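Local coordinates for protein gamma-glutamyltranspeptidase (Ggt) (Helicobacter pylori 26695, PDB 5BPK) that probably cleaves the gamma-glutamyl bond of glutathione and related compounds and transfers the glutamyl group to water or an acceptor, as an autoprocessed Ntn-hydrolase, at residues D101-A106 / S280-G285; T139-E144 / Y259-R264. All coordinates share one frame; numbering follows the deposited sequence.

Interaction 1 (D101-A106 / S280-G285). With 4UD ((2S)-amino[(5S)-4,5-dihydro-1,2-oxazol-5-yl]acetic acid), chain O.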
loop_
_atom_site.group_PDB
_atom_site.type_symbol
_atom_site.label_atom_id
_atom_site.label_comp_id
_atom_site.label_asym_id
_atom_site.label_seq_id
_atom_site.Cartn_x
_atom_site.Cartn_y
_atom_site.Cartn_z
ATOM N N ASP A 101 -11.268 5.462 -1.772
ATOM C CA ASP A 101 -10.302 5.629 -2.850
ATOM C C ASP A 101 -9.817 7.079 -2.794
ATOM O O ASP A 101 -10.551 7.999 -3.178
ATOM C CB ASP A 101 -11.017 5.298 -4.188
ATOM C CG ASP A 101 -10.229 5.679 -5.438
ATOM O OD1 ASP A 101 -9.129 6.263 -5.361
ATOM O OD2 ASP A 101 -10.778 5.401 -6.533
ATOM N N PHE A 102 -8.588 7.274 -2.304
ATOM C CA PHE A 102 -7.887 8.547 -2.454
ATOM C C PHE A 102 -6.600 8.380 -3.282
ATOM O O PHE A 102 -5.567 8.987 -3.022
ATOM C CB PHE A 102 -7.691 9.272 -1.109
ATOM C CG PHE A 102 -6.902 8.513 -0.061
ATOM C CD1 PHE A 102 -7.522 7.611 0.791
ATOM C CD2 PHE A 102 -5.568 8.815 0.164
ATOM C CE1 PHE A 102 -6.803 6.973 1.795
ATOM C CE2 PHE A 102 -4.835 8.161 1.165
ATOM C CZ PHE A 102 -5.465 7.240 1.985
ATOM N N ARG A 103 -6.715 7.546 -4.307
ATOM C CA ARG A 103 -5.640 7.310 -5.268
ATOM C C ARG A 103 -5.418 8.540 -6.143
ATOM O O ARG A 103 -6.365 9.242 -6.505
ATOM C CB ARG A 103 -6.011 6.110 -6.135
ATOM C CG ARG A 103 -4.993 5.682 -7.180
ATOM C CD ARG A 103 -3.715 5.126 -6.577
ATOM N NE ARG A 103 -2.994 4.299 -7.548
ATOM C CZ ARG A 103 -1.822 3.710 -7.327
ATOM N NH1 ARG A 103 -1.183 3.875 -6.186
ATOM N NH2 ARG A 103 -1.268 2.958 -8.265
ATOM N N GLU A 104 -4.167 8.785 -6.532
ATOM C CA GLU A 104 -3.877 9.894 -7.437
ATOM C C GLU A 104 -4.562 9.704 -8.785
ATOM O O GLU A 104 -4.814 8.573 -9.220
ATOM C CB GLU A 104 -2.385 10.084 -7.664
ATOM C CG GLU A 104 -1.564 10.307 -6.402
ATOM C CD GLU A 104 -0.924 9.028 -5.894
ATOM O OE1 GLU A 104 -1.653 8.014 -5.735
ATOM O OE2 GLU A 104 0.304 9.056 -5.650
ATOM N N LYS A 105 -4.837 10.831 -9.445
ATOM C CA LYS A 105 -5.394 10.844 -10.795
ATOM C C LYS A 105 -4.361 11.321 -11.797
ATOM O O LYS A 105 -3.583 12.257 -11.510
ATOM C CB LYS A 105 -6.577 11.796 -10.860
ATOM C CG LYS A 105 -7.763 11.388 -10.020
ATOM C CD LYS A 105 -8.739 12.543 -9.805
ATOM C CE LYS A 105 -9.383 13.065 -11.088
ATOM N NZ LYS A 105 -10.327 14.203 -10.817
ATOM N N ALA A 106 -4.390 10.749 -12.995
ATOM C CA ALA A 106 -3.606 11.308 -14.085
ATOM C C ALA A 106 -4.097 12.730 -14.325
ATOM O O ALA A 106 -5.297 12.962 -14.326
ATOM C CB ALA A 106 -3.737 10.457 -15.345
ATOM N N SER A 280 -11.052 -2.603 -3.716
ATOM C CA SER A 280 -11.588 -2.793 -5.054
ATOM C C SER A 280 -10.850 -1.897 -6.057
ATOM O O SER A 280 -9.990 -1.105 -5.665
ATOM C CB SER A 280 -13.062 -2.417 -5.004
ATOM O OG SER A 280 -13.249 -1.193 -4.300
ATOM N N PRO A 281 -11.198 -1.996 -7.358
ATOM C CA PRO A 281 -10.580 -1.088 -8.314
ATOM C C PRO A 281 -10.735 0.368 -7.878
ATOM O O PRO A 281 -11.805 0.759 -7.419
ATOM C CB PRO A 281 -11.339 -1.389 -9.607
ATOM C CG PRO A 281 -11.572 -2.868 -9.504
ATOM C CD PRO A 281 -11.948 -3.063 -8.045
ATOM N N PRO A 282 -9.685 1.184 -8.038
ATOM C CA PRO A 282 -8.504 1.027 -8.880
ATOM C C PRO A 282 -7.317 0.263 -8.290
ATOM O O PRO A 282 -6.242 0.286 -8.882
ATOM C CB PRO A 282 -8.116 2.474 -9.176
ATOM C CG PRO A 282 -8.474 3.174 -7.937
ATOM C CD PRO A 282 -9.748 2.538 -7.471
ATOM N N SER A 283 -7.505 -0.423 -7.169
ATOM C CA SER A 283 -6.549 -1.460 -6.795
ATOM C C SER A 283 -6.950 -2.813 -7.387
ATOM O O SER A 283 -8.134 -3.106 -7.540
ATOM C CB SER A 283 -6.403 -1.590 -5.294
ATOM O OG SER A 283 -5.288 -2.402 -5.021
ATOM N N SER A 284 -5.941 -3.615 -7.713
ATOM C CA SER A 284 -6.100 -5.019 -8.068
ATOM C C SER A 284 -5.955 -5.896 -6.822
ATOM O O SER A 284 -6.249 -7.093 -6.862
ATOM C CB SER A 284 -5.006 -5.419 -9.063
ATOM O OG SER A 284 -3.722 -5.390 -8.448
ATOM N N GLY A 285 -5.509 -5.303 -5.716
ATOM C CA GLY A 285 -5.069 -6.083 -4.565
ATOM C C GLY A 285 -6.130 -6.966 -3.934
ATOM O O GLY A 285 -5.928 -8.165 -3.754
HETATM C C3 4UD O . 4.064 0.678 -2.142
HETATM C C4 4UD O . 2.709 0.960 -3.878
HETATM C C5 4UD O . 4.086 1.419 -3.433
HETATM C C6 4UD O . 2.493 0.886 -5.396
HETATM C C8 4UD O . 1.045 0.505 -5.606
HETATM O O9 4UD O . 0.169 1.335 -5.560
HETATM O O10 4UD O . 0.704 -0.783 -5.842
HETATM N N7 4UD O . 2.719 2.199 -6.017
HETATM O O2 4UD O . 2.557 -0.358 -3.358
HETATM N N1 4UD O . 3.199 -0.280 -2.190
#
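D101 and P282 meet at the substrate pocket of the Ntn-hydrolase fold, where the end of strand 97-102 faces the loop between strand 274-278 and helix 285-296. The carboxylate of D101 lies at an angle against the CG-CD side of the P282 ring, with D101 OD2 3.2 Å from P282 CD and 3.5 Å from P282 CG. A cis peptide bond before P282 belongs to the turn that brings this ring against the aspartate. The D101 carboxylate is gripped from several directions. OD1 closes an Asx turn by accepting from R103 N at 2.9 Å and also pairs with R69 of the neighbouring Ggt chain, while OD2 forms a salt bridge with R264. These bonds hold the group in a fixed rotation against the proline.

R103 touches P282 more loosely, its CB 4.2 Å from P282 CG, and then turns its guanidinium to the bound dihydroisoxazolyl amino acid 4UD. With CG anti to the backbone N (chi1 -178°), the chain bends at chi2 (67°) before extending toward the ligand. The neighbouring Ggt chain steadies this group through D43 and E40, with P70 O accepting from NE. One residue on from P282, S283 OG caps helix 285-296 by accepting from G285 N. In the pocket, R103 NH1 donates to carboxylate atom O9 of 4UD at 2.9 Å, a bent bond of 130°.

Interaction 2 (T139-E144 / Y259-R264); sequences TVAGME and YNVKWR. With EDO (1,2-ethanediol), chain M.
The ring of Y259 meets the methyl of A141 obliquely, at CD2, which is 3.7 Å from A141 CB, with CE2 almost as near. A chi1 of -178° swings the Y259 ring to the side opposite its backbone N and toward helix 139-150, while its hydroxyl leaves the contact and probably hydrogen-bonds R103 O. The second flat group, the indole of W263, is met at its edge by a molecule of 1,2-ethanediol, probably from the crystallisation liquor. W263 NE1 donates to O1 of the diol at 3.1 Å, and C1 of the diol also lies in the ring plane. A145 O is another hydrogen-bond partner of this diol, which therefore bridges the strand and the helix. W263 also makes an edge-to-face pair with Y150 and a cation-pi contact with K149.

Between the two rings, V261 presses one methyl against the helix. Its CG1, anti to the carbonyl carbon, comes within 3.6 Å of both A141 C and G142 N and stands 3.8 Å from A141 CB. The contact is thus as much with the helix backbone as with a side chain. At G142 the helix approaches closely, the CA atoms of G142 and V261 being 6.2 Å apart. V261 CG2 is directed to the diol, whose O1 is 3.8 Å away. V261 also rests on L100 and F102 of strand 97-102 and so touches both sheet and helix.

Helix 139-150 is thereby packed on the loop that leads into strand 262-271, in the layered alpha/beta packing of an Ntn-hydrolase. The direct contact between the segments is apolar and depends on close fit, whereas the polar ends of Y259 and W263 are satisfied by other partners.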
loop_
_atom_site.group_PDB
_atom_site.type_symbol
_atom_site.label_atom_id
_atom_site.label_comp_id
_atom_site.label_asym_id
_atom_site.label_seq_id
_atom_site.Cartn_x
_atom_site.Cartn_y
_atom_site.Cartn_z
ATOM N N THR A 139 -3.994 12.236 -0.902
ATOM C CA THR A 139 -3.912 11.992 0.547
ATOM C C THR A 139 -4.662 12.997 1.410
ATOM O O THR A 139 -5.395 12.599 2.299
ATOM C CB THR A 139 -2.463 11.896 1.003
ATOM O OG1 THR A 139 -1.894 10.735 0.386
ATOM C CG2 THR A 139 -2.326 11.812 2.537
ATOM N N VAL A 140 -4.477 14.291 1.160
ATOM C CA VAL A 140 -5.110 15.287 2.020
ATOM C C VAL A 140 -6.643 15.199 1.915
ATOM O O VAL A 140 -7.367 15.261 2.933
ATOM C CB VAL A 140 -4.613 16.705 1.709
ATOM C CG1 VAL A 140 -5.414 17.731 2.486
ATOM C CG2 VAL A 140 -3.103 16.818 2.044
ATOM N N ALA A 141 -7.126 15.012 0.692
ATOM C CA ALA A 141 -8.555 14.823 0.448
ATOM C C ALA A 141 -9.081 13.557 1.136
ATOM O O ALA A 141 -10.202 13.547 1.661
ATOM C CB ALA A 141 -8.832 14.793 -1.044
ATOM N N GLY A 142 -8.271 12.498 1.131
ATOM C CA GLY A 142 -8.646 11.244 1.763
ATOM C C GLY A 142 -8.745 11.374 3.269
ATOM O O GLY A 142 -9.708 10.885 3.878
ATOM N N MET A 143 -7.750 12.021 3.880
ATOM C CA MET A 143 -7.778 12.229 5.329
ATOM C C MET A 143 -9.013 13.012 5.737
ATOM O O MET A 143 -9.708 12.629 6.684
ATOM C CB MET A 143 -6.525 12.960 5.823
ATOM C CG MET A 143 -5.214 12.192 5.660
ATOM S SD MET A 143 -5.135 10.576 6.460
ATOM C CE MET A 143 -5.215 9.499 5.046
ATOM N N GLU A 144 -9.307 14.091 5.013
ATOM C CA GLU A 144 -10.459 14.919 5.362
ATOM C C GLU A 144 -11.783 14.173 5.155
ATOM O O GLU A 144 -12.699 14.259 5.985
ATOM C CB GLU A 144 -10.466 16.225 4.570
ATOM C CG GLU A 144 -11.559 17.174 5.041
ATOM C CD GLU A 144 -11.593 18.463 4.263
ATOM O OE1 GLU A 144 -11.056 19.457 4.779
ATOM O OE2 GLU A 144 -12.146 18.472 3.139
ATOM N N TYR A 259 -9.847 17.443 -7.887
ATOM C CA TYR A 259 -9.506 16.157 -7.268
ATOM C C TYR A 259 -10.664 15.711 -6.384
ATOM O O TYR A 259 -11.142 16.480 -5.543
ATOM C CB TYR A 259 -8.205 16.159 -6.430
ATOM C CG TYR A 259 -7.999 14.751 -5.934
ATOM C CD1 TYR A 259 -7.392 13.810 -6.752
ATOM C CD2 TYR A 259 -8.571 14.317 -4.739
ATOM C CE1 TYR A 259 -7.288 12.498 -6.371
ATOM C CE2 TYR A 259 -8.486 12.989 -4.344
ATOM C CZ TYR A 259 -7.848 12.086 -5.175
ATOM O OH TYR A 259 -7.772 10.769 -4.816
ATOM N N ASN A 260 -11.085 14.460 -6.572
ATOM C CA ASN A 260 -12.211 13.877 -5.863
ATOM C C ASN A 260 -11.841 12.519 -5.268
ATOM O O ASN A 260 -11.302 11.675 -5.980
ATOM C CB ASN A 260 -13.419 13.724 -6.824
ATOM C CG ASN A 260 -13.084 12.969 -8.158
ATOM O OD1 ASN A 260 -12.035 13.181 -8.798
ATOM N ND2 ASN A 260 -14.023 12.124 -8.598
ATOM N N VAL A 261 -12.079 12.316 -3.971
ATOM C CA VAL A 261 -12.072 10.945 -3.422
ATOM C C VAL A 261 -13.324 10.236 -3.905
ATOM O O VAL A 261 -14.272 10.878 -4.357
ATOM C CB VAL A 261 -12.031 10.878 -1.857
ATOM C CG1 VAL A 261 -10.803 11.611 -1.310
ATOM C CG2 VAL A 261 -13.329 11.398 -1.231
ATOM N N LYS A 262 -13.316 8.909 -3.829
ATOM C CA LYS A 262 -14.502 8.118 -4.094
ATOM C C LYS A 262 -14.714 7.096 -2.998
ATOM O O LYS A 262 -13.813 6.329 -2.661
ATOM C CB LYS A 262 -14.402 7.435 -5.443
ATOM C CG LYS A 262 -14.476 8.455 -6.585
ATOM C CD LYS A 262 -14.690 7.823 -7.936
ATOM C CE LYS A 262 -15.992 7.051 -8.025
ATOM N NZ LYS A 262 -16.398 6.833 -9.446
ATOM N N TRP A 263 -15.907 7.111 -2.413
ATOM C CA TRP A 263 -16.329 6.032 -1.533
ATOM C C TRP A 263 -16.846 4.893 -2.387
ATOM O O TRP A 263 -17.827 5.049 -3.123
ATOM C CB TRP A 263 -17.418 6.496 -0.577
ATOM C CG TRP A 263 -16.957 7.521 0.383
ATOM C CD1 TRP A 263 -17.147 8.868 0.302
ATOM C CD2 TRP A 263 -16.218 7.290 1.585
ATOM N NE1 TRP A 263 -16.567 9.494 1.377
ATOM C CE2 TRP A 263 -15.997 8.550 2.189
ATOM C CE3 TRP A 263 -15.735 6.143 2.220
ATOM C CZ2 TRP A 263 -15.309 8.688 3.402
ATOM C CZ3 TRP A 263 -15.064 6.281 3.417
ATOM C CH2 TRP A 263 -14.849 7.546 3.993
ATOM N N ARG A 264 -16.173 3.756 -2.303
ATOM C CA ARG A 264 -16.475 2.613 -3.139
ATOM C C ARG A 264 -16.871 1.432 -2.279
ATOM O O ARG A 264 -16.507 1.344 -1.102
ATOM C CB ARG A 264 -15.263 2.245 -3.988
ATOM C CG ARG A 264 -14.717 3.392 -4.841
ATOM C CD ARG A 264 -13.757 2.857 -5.857
ATOM N NE ARG A 264 -13.080 3.836 -6.705
ATOM C CZ ARG A 264 -13.446 4.151 -7.949
ATOM N NH1 ARG A 264 -14.536 3.627 -8.491
ATOM N NH2 ARG A 264 -12.710 5.005 -8.660
HETATM C C1 EDO M . -16.247 13.272 1.673
HETATM O O1 EDO M . -16.512 12.467 0.523
HETATM C C2 EDO M . -16.580 12.484 2.936
HETATM O O2 EDO M . -16.648 13.355 4.074
#

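Interaction 1 is fully buried beside the ligand, whereas interaction 2 is partly buried, their centres about 11 Å apart. Both reach the same antiparallel sheet, in which strands 97-102 and 262-271 are neighbours, and interaction 2 is nested along the chain inside the loop closed by interaction 1. A salt bridge and a probable hydrogen bond join the two contacts directly, through residues 101-103 and 259-264. The chemistry follows the place in the fold. Charged groups shared with the neighbouring Ggt chain dominate the pocket side, while methyls and an aromatic ring join the helix to the sheet.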